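Side-chain contacts in RagA protein (Porphyromonas gingivalis, PDB 6SLN), which probably takes up nutrients, most likely peptides, across the outer membrane as a TonB-dependent receptor, with a plug domain inside a beta-barrel: residues S101-S106 with G124-M129; D188-S193 with Y585-V590; A199-V204 with Y703-N708; T504-F509 with F573-Y578; A605-V610 with W677-Q682. All coordinates share one frame; numbering follows the deposited sequence.

How the contacts relate
Contact 1 lies within the plug domain. Contacts 2 and 3 join the plug to the barrel wall, and contacts 4 and 5 lie within the wall. The centres of contacts 3 and 5 are about 9 Å apart, and the centre of contact 2 lies about 11 Å from those of contacts 4 and 5. The centres of contacts 1 and 4 are farthest apart, at about 26 Å. Strand 584-595 of contact 2 pairs with strand 561-580 of contact 4 and strand 604-614 of contact 5. Strands 678-691 and 696-715 likewise tie contact 5 to contact 3. Along the chain, contacts 4 and 5 are nested within the long loop closed by contact 3. The plug thus meets a continuous patch of barrel wall.

Contact 1. Residues S101-S106 with G124-M129; sequences SVAKVS and GQVAGM
Val126 packs against Ala103 and Val105, two residues on the same side of strand 102-106. Its side chain can be followed outward from CB, which lies 4.5 Å from Ala103 CB. There it forks. CG1 is anti to the backbone N (chi1 179°), and this carries it to Ala103, with CG1 3.4 Å from Ala103 CB. CG2 takes the place beside the backbone N and meets Val105, its methyl 3.6 Å from Val105 CG2. One valine therefore spans two strand residues, one methyl to each. The Val105 methyl that does the touching is likewise the one beside its own backbone N. Gln125 adds only a loose aliphatic touch, its CB 4.5 Å from Val105 CG2. The contact between the two segments is wholly apolar.

The alternation of the strand explains the pattern. Ala103 and Val105 point toward the loop, while Val102 and Lys104 point away. The backbone of the strand is bonded to Val185 and Met183 of strand 180-186. On the loop side, Val126 opens a type II beta turn that ends at Met129, with Met129 N bonded to Val126 O at 3.1 Å. Gly128 takes the third position of the turn with positive phi, as is usual there. Ala127 O accepts a hydrogen bond from Lys187 NZ.

The arrangement belongs to the plug domain of a TonB-dependent receptor. Here an edge strand of the small mixed plug sheet is covered by the loop and turn that lead into strand 129-132.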
# COMPACT_ATOMS: atom_id res chain seq x y z
N SER A 101 9.54 -31.87 34.57
CA SER A 101 8.49 -31.11 35.24
C SER A 101 7.45 -30.76 34.18
O SER A 101 7.62 -29.80 33.42
CB SER A 101 9.08 -29.86 35.90
OG SER A 101 8.29 -29.39 36.99
N VAL A 102 6.38 -31.55 34.10
CA VAL A 102 5.36 -31.38 33.08
C VAL A 102 3.98 -31.32 33.73
O VAL A 102 3.64 -32.19 34.53
CB VAL A 102 5.39 -32.52 32.04
CG1 VAL A 102 4.30 -32.30 31.00
CG2 VAL A 102 6.75 -32.61 31.39
N ALA A 103 3.19 -30.30 33.37
CA ALA A 103 1.83 -30.12 33.88
C ALA A 103 0.86 -30.06 32.71
O ALA A 103 1.13 -29.37 31.73
CB ALA A 103 1.72 -28.84 34.70
N LYS A 104 -0.25 -30.78 32.83
CA LYS A 104 -1.20 -30.93 31.72
C LYS A 104 -2.59 -30.44 32.12
O LYS A 104 -3.11 -30.83 33.17
CB LYS A 104 -1.30 -32.38 31.26
CG LYS A 104 -2.23 -32.56 30.06
CD LYS A 104 -2.39 -34.02 29.67
CE LYS A 104 -1.87 -34.25 28.25
NZ LYS A 104 -2.68 -35.29 27.54
N VAL A 105 -3.20 -29.63 31.26
CA VAL A 105 -4.51 -29.05 31.54
C VAL A 105 -5.52 -29.62 30.55
O VAL A 105 -5.27 -29.64 29.34
CB VAL A 105 -4.47 -27.52 31.48
CG1 VAL A 105 -5.86 -26.98 31.50
CG2 VAL A 105 -3.73 -27.00 32.68
N SER A 106 -6.66 -30.06 31.08
CA SER A 106 -7.72 -30.74 30.35
C SER A 106 -8.50 -29.75 29.47
O SER A 106 -8.41 -28.53 29.63
CB SER A 106 -8.64 -31.46 31.34
OG SER A 106 -9.98 -31.48 30.88
N GLY A 124 -3.75 -19.39 37.41
CA GLY A 124 -4.09 -20.18 38.57
C GLY A 124 -4.19 -21.67 38.34
O GLY A 124 -4.52 -22.39 39.29
N GLN A 125 -3.89 -22.17 37.14
CA GLN A 125 -4.14 -23.57 36.81
C GLN A 125 -2.89 -24.44 36.80
O GLN A 125 -2.99 -25.66 36.96
CB GLN A 125 -4.83 -23.67 35.44
CG GLN A 125 -6.21 -23.02 35.38
CD GLN A 125 -7.17 -23.61 36.38
OE1 GLN A 125 -7.37 -24.82 36.43
NE2 GLN A 125 -7.77 -22.76 37.20
N VAL A 126 -1.71 -23.86 36.62
CA VAL A 126 -0.48 -24.64 36.54
C VAL A 126 0.56 -24.06 37.49
O VAL A 126 0.92 -22.88 37.39
CB VAL A 126 0.06 -24.69 35.11
CG1 VAL A 126 1.35 -25.48 35.06
CG2 VAL A 126 -0.97 -25.30 34.18
N ALA A 127 1.08 -24.91 38.38
CA ALA A 127 2.10 -24.49 39.34
C ALA A 127 3.33 -23.96 38.62
O ALA A 127 3.89 -24.63 37.75
CB ALA A 127 2.48 -25.67 40.24
N GLY A 128 3.75 -22.75 38.99
CA GLY A 128 4.94 -22.15 38.44
C GLY A 128 4.73 -21.30 37.21
O GLY A 128 5.68 -20.66 36.74
N MET A 129 3.52 -21.26 36.67
CA MET A 129 3.25 -20.48 35.46
C MET A 129 2.44 -19.25 35.85
O MET A 129 1.34 -19.39 36.39
CB MET A 129 2.51 -21.33 34.42
CG MET A 129 2.22 -20.62 33.12
SD MET A 129 1.08 -21.58 32.09
CE MET A 129 2.03 -21.70 30.59

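Contact 2. Residues D188-S193 with Y585-V590; sequences DASATS and YIDFSV
Ser190 and Ser193 of the plug meet Asp587 and Ser589 of the barrel wall in a small, buried contact of van der Waals type. This is a plug-to-barrel interface of a TonB-dependent receptor. The plug loop after strand 180-186 rests on the inner side of strand 584-595. Asp587 and Ser589 point toward it, and Phe588 between them points away to the surface.

Ser190 OG comes within 3.8 Å of Asp587 OD2, too far for a bond. That oxygen is already held by Ser99 OG and Thr97 OG1, so the barrel carboxylate is bonded to the start of the modelled chain. Ser193 reaches Ser589 with its carbon: Ser193 CB lies 3.3 Å from Ser589 OG, which has a weak hydrogen bond to Ser609 OG. Nearby, Ser193 O accepts from Arg591 NE.

The loop is also held from within. Asp188 OD2 accepts from Ser190 N at 2.9 Å, which makes an Asx turn; the N-H comes from above the carboxylate plane. The rotation of Ser193 (chi1 43°) turns its hydroxyl back to its own loop. There Ser193 OG donates to Ser190 O at 3.2 Å, from a position 48° out of the carbonyl plane.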
# COMPACT_ATOMS: atom_id res chain seq x y z
N ASP A 188 10.97 -27.66 32.87
CA ASP A 188 12.38 -27.92 33.13
C ASP A 188 13.12 -28.37 31.88
O ASP A 188 12.53 -28.80 30.88
CB ASP A 188 12.54 -29.00 34.21
CG ASP A 188 12.28 -30.37 33.68
OD1 ASP A 188 11.11 -30.69 33.45
OD2 ASP A 188 13.25 -31.11 33.46
N ALA A 189 14.45 -28.32 31.98
CA ALA A 189 15.33 -28.53 30.82
C ALA A 189 15.22 -29.94 30.26
O ALA A 189 15.49 -30.15 29.07
CB ALA A 189 16.77 -28.23 31.21
N SER A 190 14.87 -30.91 31.10
CA SER A 190 14.70 -32.26 30.58
C SER A 190 13.42 -32.37 29.77
O SER A 190 13.36 -33.15 28.82
CB SER A 190 14.70 -33.26 31.73
OG SER A 190 14.32 -34.56 31.30
N ALA A 191 12.39 -31.60 30.14
CA ALA A 191 11.10 -31.67 29.47
C ALA A 191 11.04 -30.82 28.21
O ALA A 191 10.14 -31.03 27.40
CB ALA A 191 9.98 -31.23 30.41
N THR A 192 11.96 -29.87 28.04
CA THR A 192 11.96 -28.96 26.91
C THR A 192 13.17 -29.16 26.01
O THR A 192 13.66 -28.21 25.40
CB THR A 192 11.91 -27.50 27.38
OG1 THR A 192 13.18 -27.13 27.93
CG2 THR A 192 10.86 -27.33 28.44
N SER A 193 13.67 -30.38 25.92
CA SER A 193 14.94 -30.60 25.24
C SER A 193 14.83 -30.62 23.71
O SER A 193 15.82 -30.33 23.04
CB SER A 193 15.57 -31.89 25.74
OG SER A 193 14.60 -32.91 25.84
N TYR A 585 14.89 -44.65 35.31
CA TYR A 585 14.91 -44.08 33.96
C TYR A 585 15.89 -42.92 33.91
O TYR A 585 15.98 -42.12 34.85
CB TYR A 585 13.51 -43.62 33.53
CG TYR A 585 12.47 -44.71 33.52
CD1 TYR A 585 12.28 -45.51 32.40
CD2 TYR A 585 11.67 -44.95 34.63
CE1 TYR A 585 11.33 -46.52 32.39
CE2 TYR A 585 10.72 -45.96 34.64
CZ TYR A 585 10.55 -46.74 33.51
OH TYR A 585 9.60 -47.74 33.51
N ILE A 586 16.64 -42.83 32.81
CA ILE A 586 17.55 -41.71 32.57
C ILE A 586 17.28 -41.13 31.19
O ILE A 586 17.19 -41.88 30.20
CB ILE A 586 19.03 -42.12 32.69
CG1 ILE A 586 19.32 -42.65 34.10
CG2 ILE A 586 19.91 -40.92 32.38
CD1 ILE A 586 19.75 -41.58 35.08
N ASP A 587 17.13 -39.82 31.13
CA ASP A 587 17.04 -39.06 29.89
C ASP A 587 18.31 -38.25 29.71
O ASP A 587 18.95 -37.83 30.68
CB ASP A 587 15.82 -38.12 29.90
CG ASP A 587 14.52 -38.86 30.15
OD1 ASP A 587 14.34 -39.97 29.62
OD2 ASP A 587 13.68 -38.31 30.89
N PHE A 588 18.67 -38.04 28.46
CA PHE A 588 19.88 -37.31 28.12
C PHE A 588 19.62 -36.63 26.79
O PHE A 588 19.10 -37.27 25.87
CB PHE A 588 21.08 -38.26 28.07
CG PHE A 588 22.29 -37.67 27.43
CD1 PHE A 588 22.83 -36.49 27.91
CD2 PHE A 588 22.89 -38.29 26.35
CE1 PHE A 588 23.96 -35.92 27.33
CE2 PHE A 588 24.02 -37.74 25.76
CZ PHE A 588 24.55 -36.55 26.25
N SER A 589 19.94 -35.35 26.69
CA SER A 589 19.66 -34.57 25.49
C SER A 589 20.87 -33.71 25.17
O SER A 589 21.50 -33.15 26.07
CB SER A 589 18.42 -33.70 25.69
OG SER A 589 18.75 -32.43 26.23
N VAL A 590 21.23 -33.64 23.88
CA VAL A 590 22.15 -32.62 23.39
C VAL A 590 21.57 -32.07 22.09
O VAL A 590 20.89 -32.77 21.35
CB VAL A 590 23.60 -33.15 23.18
CG1 VAL A 590 23.64 -34.20 22.11
CG2 VAL A 590 24.55 -32.01 22.84

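Contact 3. Residues A199-V204 with Y703-N708; sequences AANGVV and YVRTTN
Ala200 and Asn201 sit in a short 3-10 segment, 199-201, set well back from Arg705 in segment 703-708 of strand 696-715; the nearest CA pair, Ala200 and Thr707, is 8.9 Å apart. Gly202 N closes this turn on Ala199 O at 2.8 Å, and the chain then enters strand 203-208.

Arg705 bridges the gap. Its chain is extended from CG to NE (chi2 -179°), which carries the guanidinium from the barrel wall to the plug. Ala200 O lies over one face of the group, 3.1 Å from Arg705 NH2. The angle is poor, so this is a close polar approach and not a hydrogen bond. Asn201 OD1 stands at the edge, near the guanidinium plane and 3.5 Å from Arg705 NH2. The amide and guanidinium planes are 56° apart. Asn201 CB points away from segment 703-708, yet its amide oxygen still approaches.

Other groups fix these ends. Arg705 NE donates to Gln680 OE1, and NH1 donates to His147 O. Asn201 ND2 bonds to Ala157 O and Ser155 O, which holds its amide in place. The buried arginine thus has backbone carbonyls of the plug and the amide oxygen of Gln680 from the barrel around it, and this probably helps to offset its charge.

The site is a plug-barrel junction. Strand 696-715 runs between strands 678-691 and 732-746 of the wall, while the 3-10 segment also rests on strand 627-641 through Ala200 and Asn201.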
# COMPACT_ATOMS: atom_id res chain seq x y z
N ALA A 199 13.33 -22.35 24.69
CA ALA A 199 12.98 -23.32 25.72
C ALA A 199 13.30 -22.82 27.11
O ALA A 199 12.67 -23.26 28.08
CB ALA A 199 13.72 -24.65 25.51
N ALA A 200 14.27 -21.92 27.23
CA ALA A 200 14.62 -21.34 28.51
C ALA A 200 13.42 -20.74 29.23
O ALA A 200 13.46 -20.58 30.46
CB ALA A 200 15.70 -20.28 28.30
N ASN A 201 12.36 -20.40 28.50
CA ASN A 201 11.17 -19.79 29.10
C ASN A 201 10.05 -20.79 29.33
O ASN A 201 8.97 -20.39 29.80
CB ASN A 201 10.67 -18.65 28.23
CG ASN A 201 11.68 -17.55 28.08
OD1 ASN A 201 12.59 -17.40 28.90
ND2 ASN A 201 11.52 -16.75 27.03
N GLY A 202 10.28 -22.06 29.04
CA GLY A 202 9.25 -23.06 29.11
C GLY A 202 8.59 -23.25 27.76
O GLY A 202 8.79 -22.50 26.81
N VAL A 203 7.78 -24.30 27.68
CA VAL A 203 7.11 -24.61 26.43
C VAL A 203 5.65 -24.88 26.73
O VAL A 203 5.33 -25.69 27.61
CB VAL A 203 7.77 -25.80 25.71
CG1 VAL A 203 6.88 -26.30 24.60
CG2 VAL A 203 9.13 -25.38 25.15
N VAL A 204 4.76 -24.20 26.02
CA VAL A 204 3.32 -24.40 26.13
C VAL A 204 2.90 -25.17 24.90
O VAL A 204 2.90 -24.63 23.78
CB VAL A 204 2.56 -23.07 26.25
CG1 VAL A 204 1.12 -23.32 26.67
CG2 VAL A 204 3.25 -22.13 27.23
N TYR A 703 13.29 -26.14 42.12
CA TYR A 703 14.17 -25.83 41.01
C TYR A 703 15.09 -24.68 41.36
O TYR A 703 14.81 -23.88 42.27
CB TYR A 703 13.38 -25.46 39.76
CG TYR A 703 12.59 -24.19 39.95
CD1 TYR A 703 13.14 -22.95 39.64
CD2 TYR A 703 11.30 -24.23 40.45
CE1 TYR A 703 12.42 -21.80 39.82
CE2 TYR A 703 10.57 -23.07 40.63
CZ TYR A 703 11.13 -21.86 40.31
OH TYR A 703 10.40 -20.71 40.49
N VAL A 704 16.18 -24.58 40.60
CA VAL A 704 17.04 -23.40 40.61
C VAL A 704 17.49 -23.16 39.18
O VAL A 704 18.05 -24.05 38.53
CB VAL A 704 18.26 -23.53 41.55
CG1 VAL A 704 19.04 -24.79 41.24
CG2 VAL A 704 19.14 -22.30 41.40
N ARG A 705 17.24 -21.95 38.69
CA ARG A 705 17.38 -21.60 37.29
C ARG A 705 18.33 -20.41 37.20
O ARG A 705 18.17 -19.42 37.92
CB ARG A 705 15.99 -21.30 36.69
CG ARG A 705 15.93 -20.22 35.65
CD ARG A 705 14.51 -20.02 35.16
NE ARG A 705 14.52 -19.33 33.87
CZ ARG A 705 13.49 -18.66 33.39
NH1 ARG A 705 12.36 -18.60 34.08
NH2 ARG A 705 13.58 -18.06 32.21
N THR A 706 19.32 -20.53 36.34
CA THR A 706 20.37 -19.53 36.25
C THR A 706 20.49 -19.04 34.82
O THR A 706 20.49 -19.84 33.88
CB THR A 706 21.71 -20.12 36.68
OG1 THR A 706 21.48 -21.07 37.74
CG2 THR A 706 22.62 -19.01 37.17
N THR A 707 20.59 -17.72 34.67
CA THR A 707 20.78 -17.11 33.36
C THR A 707 22.15 -16.45 33.28
O THR A 707 22.51 -15.65 34.15
CB THR A 707 19.67 -16.11 33.04
OG1 THR A 707 18.39 -16.70 33.29
CG2 THR A 707 19.77 -15.68 31.59
N ASN A 708 22.91 -16.78 32.24
CA ASN A 708 24.24 -16.25 31.98
C ASN A 708 24.34 -15.83 30.52
O ASN A 708 23.51 -16.22 29.69
CB ASN A 708 25.33 -17.29 32.29
CG ASN A 708 25.92 -17.11 33.66
OD1 ASN A 708 25.40 -17.62 34.65
ND2 ASN A 708 27.01 -16.34 33.74

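Contact 4. Residues T504-F509 with F573-Y578; sequences TAEYKF and FSRFNY
Thr504 and Phe573 meet through one methyl and the far end of a ring. Thr504 CG2 lies 3.7 Å from Phe573 CZ and 4.1 Å from Phe573 CE2. The methyl approaches the ring obliquely.

Both conformations serve this meeting. In Thr504 the hydroxyl lies between the backbone N and the carbonyl carbon (chi1 61°). This puts CG2 beside the N, anti to the carbonyl carbon, where it can touch the ring. Phe573 places its whole ring in the corresponding position (chi1 58°). The ring then reaches toward strand 487-510, although the CB itself does not point that way.

Two residues along, Glu506 and Arg575 repeat the pairing more loosely. Glu506 is extended through CG and CD. Arg575 starts extended and bends farther out, and NH1 is its nearest atom to Glu506. Glu506 OE2 and Arg575 NH1 remain 4.5 Å apart, too far for a salt bridge, so any attraction is probably weak. The model instead pairs Glu506 OE1 with Lys508 NZ, in a salt bridge of doubtful length.

Thr504 CA and Phe573 CA are 8.9 Å apart, because the strands are not direct neighbours. In this beta-barrel, strand 515-540 runs between strands 487-510 and 561-580 and is antiparallel to both, so the side chains reach across it. Strand 456-475 lies beyond Thr504, strand 584-595 lies beyond Phe573, and Ile194 of the plug touches both Phe573 and Arg575.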
# COMPACT_ATOMS: atom_id res chain seq x y z
N THR A 504 12.60 -36.00 12.25
CA THR A 504 13.11 -36.76 13.38
C THR A 504 13.13 -38.24 13.07
O THR A 504 12.21 -38.78 12.45
CB THR A 504 12.26 -36.54 14.65
OG1 THR A 504 10.91 -36.97 14.41
CG2 THR A 504 12.28 -35.07 15.06
N ALA A 505 14.17 -38.91 13.56
CA ALA A 505 14.29 -40.35 13.48
C ALA A 505 14.37 -40.87 14.91
O ALA A 505 15.20 -40.40 15.70
CB ALA A 505 15.53 -40.76 12.69
N GLU A 506 13.47 -41.79 15.26
CA GLU A 506 13.40 -42.34 16.60
C GLU A 506 13.56 -43.85 16.50
O GLU A 506 12.85 -44.50 15.73
CB GLU A 506 12.08 -41.99 17.31
CG GLU A 506 12.01 -42.50 18.74
CD GLU A 506 10.63 -42.38 19.36
OE1 GLU A 506 9.75 -43.21 19.03
OE2 GLU A 506 10.42 -41.46 20.19
N TYR A 507 14.49 -44.39 17.28
CA TYR A 507 14.70 -45.83 17.34
C TYR A 507 14.51 -46.28 18.78
O TYR A 507 15.24 -45.83 19.67
CB TYR A 507 16.10 -46.19 16.84
CG TYR A 507 16.29 -47.67 16.66
CD1 TYR A 507 15.28 -48.46 16.12
CD2 TYR A 507 17.48 -48.30 17.04
CE1 TYR A 507 15.45 -49.81 15.96
CE2 TYR A 507 17.65 -49.65 16.88
CZ TYR A 507 16.63 -50.40 16.34
OH TYR A 507 16.77 -51.75 16.17
N LYS A 508 13.50 -47.11 19.01
CA LYS A 508 13.26 -47.78 20.27
C LYS A 508 13.65 -49.24 20.10
O LYS A 508 13.24 -49.88 19.13
CB LYS A 508 11.79 -47.69 20.69
CG LYS A 508 11.32 -46.32 21.13
CD LYS A 508 9.90 -46.38 21.70
CE LYS A 508 8.84 -46.26 20.61
NZ LYS A 508 8.53 -44.85 20.25
N PHE A 509 14.43 -49.77 21.04
CA PHE A 509 14.71 -51.19 21.01
C PHE A 509 14.89 -51.70 22.43
O PHE A 509 15.51 -51.03 23.26
CB PHE A 509 15.94 -51.50 20.15
CG PHE A 509 17.25 -51.06 20.77
CD1 PHE A 509 17.70 -49.76 20.61
CD2 PHE A 509 18.03 -51.95 21.48
CE1 PHE A 509 18.91 -49.35 21.17
CE2 PHE A 509 19.23 -51.55 22.04
CZ PHE A 509 19.67 -50.25 21.88
N PHE A 573 19.10 -31.78 16.98
CA PHE A 573 18.87 -32.15 18.37
C PHE A 573 18.78 -33.66 18.53
O PHE A 573 18.56 -34.40 17.58
CB PHE A 573 17.62 -31.48 18.94
CG PHE A 573 16.33 -31.78 18.21
CD1 PHE A 573 15.95 -31.02 17.10
CD2 PHE A 573 15.46 -32.78 18.66
CE1 PHE A 573 14.74 -31.28 16.45
CE2 PHE A 573 14.24 -33.04 18.01
CZ PHE A 573 13.88 -32.29 16.91
N SER A 574 18.95 -34.09 19.77
CA SER A 574 18.91 -35.49 20.12
C SER A 574 18.29 -35.66 21.50
O SER A 574 18.37 -34.78 22.36
CB SER A 574 20.32 -36.10 20.13
OG SER A 574 21.08 -35.43 21.11
N ARG A 575 17.70 -36.83 21.70
CA ARG A 575 17.12 -37.16 22.99
C ARG A 575 17.19 -38.67 23.15
O ARG A 575 16.81 -39.41 22.24
CB ARG A 575 15.67 -36.67 23.08
CG ARG A 575 15.02 -36.98 24.41
CD ARG A 575 13.64 -37.58 24.21
NE ARG A 575 12.64 -36.57 23.87
CZ ARG A 575 11.46 -36.85 23.34
NH1 ARG A 575 11.13 -38.11 23.10
NH2 ARG A 575 10.60 -35.89 23.07
N PHE A 576 17.67 -39.11 24.31
CA PHE A 576 17.89 -40.52 24.60
C PHE A 576 17.18 -40.89 25.89
O PHE A 576 17.19 -40.11 26.85
CB PHE A 576 19.37 -40.82 24.71
CG PHE A 576 20.12 -40.55 23.46
CD1 PHE A 576 20.26 -41.54 22.50
CD2 PHE A 576 20.67 -39.30 23.23
CE1 PHE A 576 20.95 -41.29 21.33
CE2 PHE A 576 21.35 -39.04 22.05
CZ PHE A 576 21.50 -40.04 21.11
N ASN A 577 16.58 -42.08 25.92
CA ASN A 577 15.76 -42.54 27.03
C ASN A 577 16.13 -43.97 27.37
O ASN A 577 15.92 -44.89 26.57
CB ASN A 577 14.27 -42.44 26.69
CG ASN A 577 13.93 -41.16 25.98
OD1 ASN A 577 14.06 -40.08 26.55
ND2 ASN A 577 13.48 -41.26 24.73
N TYR A 578 16.67 -44.17 28.57
CA TYR A 578 17.08 -45.47 29.07
C TYR A 578 16.16 -45.91 30.20
O TYR A 578 15.65 -45.09 30.96
CB TYR A 578 18.53 -45.39 29.55
CG TYR A 578 19.06 -46.65 30.15
CD1 TYR A 578 18.81 -46.97 31.48
CD2 TYR A 578 19.86 -47.51 29.41
CE1 TYR A 578 19.31 -48.12 32.04
CE2 TYR A 578 20.37 -48.67 29.97
CZ TYR A 578 20.08 -48.96 31.28
OH TYR A 578 20.58 -50.11 31.85

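Contact 5. Residues A605-V610 with W677-Q682; sequences AWFYSV and WEKQSQ
Glu678 OE1 is gripped by two donors, Leu711 N and Ser151 OG, right beside Trp677, whose indole packs against Ala605 and Phe607. The other oxygen of Glu678, OE2, takes Asn641 ND2 and, weakly, Gln680 NE2.

Trp677 offers one face of its indole to both partners. Ala605 CB lies over the five-membered ring in a CH-pi contact, 3.7 Å from its centroid. The closest indole atom is Trp677 CD1, at 3.4 Å from Ala605 CB. Phe607 directs its edge at the same face, near the border of the indole, with Phe607 CZ 4.2 Å from Trp677 CE3. This is a T-shaped pair, with the centroids of the phenyl and the six-membered ring 5.7 Å apart and planes at 68°. The indole N-H is also used: NE1 donates to Arg603 O, which helps set the ring's tilt.

In the beta-barrel, strands 604-614 and 678-691 are next-but-one neighbours. Strand 627-641 runs between them, antiparallel to each, and the side chains meet above it on the buried side. Phe607 also touches Thr638 of that middle strand.

Lys679 comes to the edge of the Phe607 ring. Its CG stands near the plane of the ring, 3.8 Å from Phe607 CE1, and the two side chains cross at about a right angle. Beyond CG the lysine chain bends twice, and NZ forms a salt bridge with Asp709 OD2.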
# COMPACT_ATOMS: atom_id res chain seq x y z
N ALA A 605 25.28 -22.44 19.26
CA ALA A 605 25.17 -22.68 20.69
C ALA A 605 24.74 -24.12 20.92
O ALA A 605 23.77 -24.59 20.33
CB ALA A 605 24.17 -21.69 21.32
N TRP A 606 25.48 -24.82 21.77
CA TRP A 606 25.17 -26.20 22.10
C TRP A 606 24.50 -26.24 23.46
O TRP A 606 24.88 -25.50 24.38
CB TRP A 606 26.44 -27.05 22.11
CG TRP A 606 26.97 -27.34 20.75
CD1 TRP A 606 27.91 -26.61 20.06
CD2 TRP A 606 26.59 -28.42 19.90
NE1 TRP A 606 28.13 -27.18 18.83
CE2 TRP A 606 27.33 -28.29 18.71
CE3 TRP A 606 25.69 -29.48 20.02
CZ2 TRP A 606 27.20 -29.18 17.65
CZ3 TRP A 606 25.56 -30.37 18.97
CH2 TRP A 606 26.31 -30.21 17.79
N PHE A 607 23.50 -27.11 23.59
CA PHE A 607 22.77 -27.25 24.84
C PHE A 607 22.56 -28.72 25.13
O PHE A 607 22.56 -29.57 24.23
CB PHE A 607 21.43 -26.51 24.81
CG PHE A 607 21.55 -25.06 24.49
CD1 PHE A 607 21.93 -24.15 25.47
CD2 PHE A 607 21.28 -24.60 23.21
CE1 PHE A 607 22.04 -22.80 25.17
CE2 PHE A 607 21.38 -23.24 22.91
CZ PHE A 607 21.77 -22.34 23.88
N TYR A 608 22.38 -29.02 26.40
CA TYR A 608 22.24 -30.39 26.83
C TYR A 608 21.35 -30.43 28.05
O TYR A 608 21.15 -29.42 28.72
CB TYR A 608 23.58 -31.03 27.17
CG TYR A 608 24.27 -30.30 28.31
CD1 TYR A 608 24.07 -30.68 29.63
CD2 TYR A 608 25.11 -29.23 28.05
CE1 TYR A 608 24.70 -30.01 30.67
CE2 TYR A 608 25.75 -28.56 29.07
CZ TYR A 608 25.54 -28.95 30.38
OH TYR A 608 26.19 -28.26 31.38
N SER A 609 20.87 -31.63 28.34
CA SER A 609 20.10 -31.89 29.54
C SER A 609 20.39 -33.32 29.97
O SER A 609 20.66 -34.19 29.15
CB SER A 609 18.60 -31.72 29.32
OG SER A 609 17.99 -32.99 29.14
N VAL A 610 20.31 -33.54 31.27
CA VAL A 610 20.41 -34.88 31.81
C VAL A 610 19.32 -35.01 32.85
O VAL A 610 19.18 -34.14 33.72
CB VAL A 610 21.80 -35.13 32.42
CG1 VAL A 610 22.18 -33.94 33.28
CG2 VAL A 610 21.82 -36.41 33.22
N TRP A 677 23.65 -15.98 21.89
CA TRP A 677 22.60 -16.52 22.74
C TRP A 677 22.77 -16.09 24.19
O TRP A 677 23.90 -16.00 24.70
CB TRP A 677 22.61 -18.04 22.70
CG TRP A 677 22.20 -18.57 21.42
CD1 TRP A 677 22.95 -18.65 20.29
CD2 TRP A 677 20.93 -19.13 21.10
NE1 TRP A 677 22.23 -19.23 19.28
CE2 TRP A 677 20.98 -19.53 19.75
CE3 TRP A 677 19.75 -19.34 21.83
CZ2 TRP A 677 19.89 -20.12 19.10
CZ3 TRP A 677 18.68 -19.93 21.19
CH2 TRP A 677 18.75 -20.31 19.84
N GLU A 678 21.64 -15.84 24.85
CA GLU A 678 21.58 -15.86 26.30
C GLU A 678 21.46 -17.32 26.74
O GLU A 678 20.65 -18.07 26.19
CB GLU A 678 20.41 -15.01 26.80
CG GLU A 678 19.97 -15.24 28.23
CD GLU A 678 18.76 -14.35 28.61
OE1 GLU A 678 18.96 -13.11 28.65
OE2 GLU A 678 17.63 -14.89 28.84
N LYS A 679 22.30 -17.74 27.67
CA LYS A 679 22.37 -19.16 28.01
C LYS A 679 21.87 -19.37 29.43
O LYS A 679 22.29 -18.70 30.37
CB LYS A 679 23.80 -19.69 27.82
CG LYS A 679 24.12 -19.86 26.32
CD LYS A 679 25.44 -20.57 26.04
CE LYS A 679 26.59 -19.58 25.82
NZ LYS A 679 26.32 -18.52 24.80
N GLN A 680 20.92 -20.29 29.55
CA GLN A 680 20.27 -20.60 30.80
C GLN A 680 20.55 -22.04 31.17
O GLN A 680 20.72 -22.90 30.30
CB GLN A 680 18.76 -20.38 30.70
CG GLN A 680 18.36 -18.94 30.91
CD GLN A 680 16.86 -18.71 30.95
OE1 GLN A 680 16.09 -19.57 31.40
NE2 GLN A 680 16.44 -17.55 30.46
N SER A 681 20.63 -22.29 32.47
CA SER A 681 20.66 -23.63 33.00
C SER A 681 19.53 -23.76 34.02
O SER A 681 19.07 -22.76 34.57
CB SER A 681 22.01 -23.96 33.65
OG SER A 681 22.21 -23.17 34.80
N GLN A 682 19.08 -24.99 34.25
CA GLN A 682 18.02 -25.22 35.23
C GLN A 682 18.21 -26.58 35.88
O GLN A 682 18.08 -27.61 35.21
CB GLN A 682 16.64 -25.12 34.59
CG GLN A 682 15.55 -24.92 35.61
CD GLN A 682 14.19 -25.34 35.11
OE1 GLN A 682 13.52 -26.15 35.75
NE2 GLN A 682 13.78 -24.81 33.97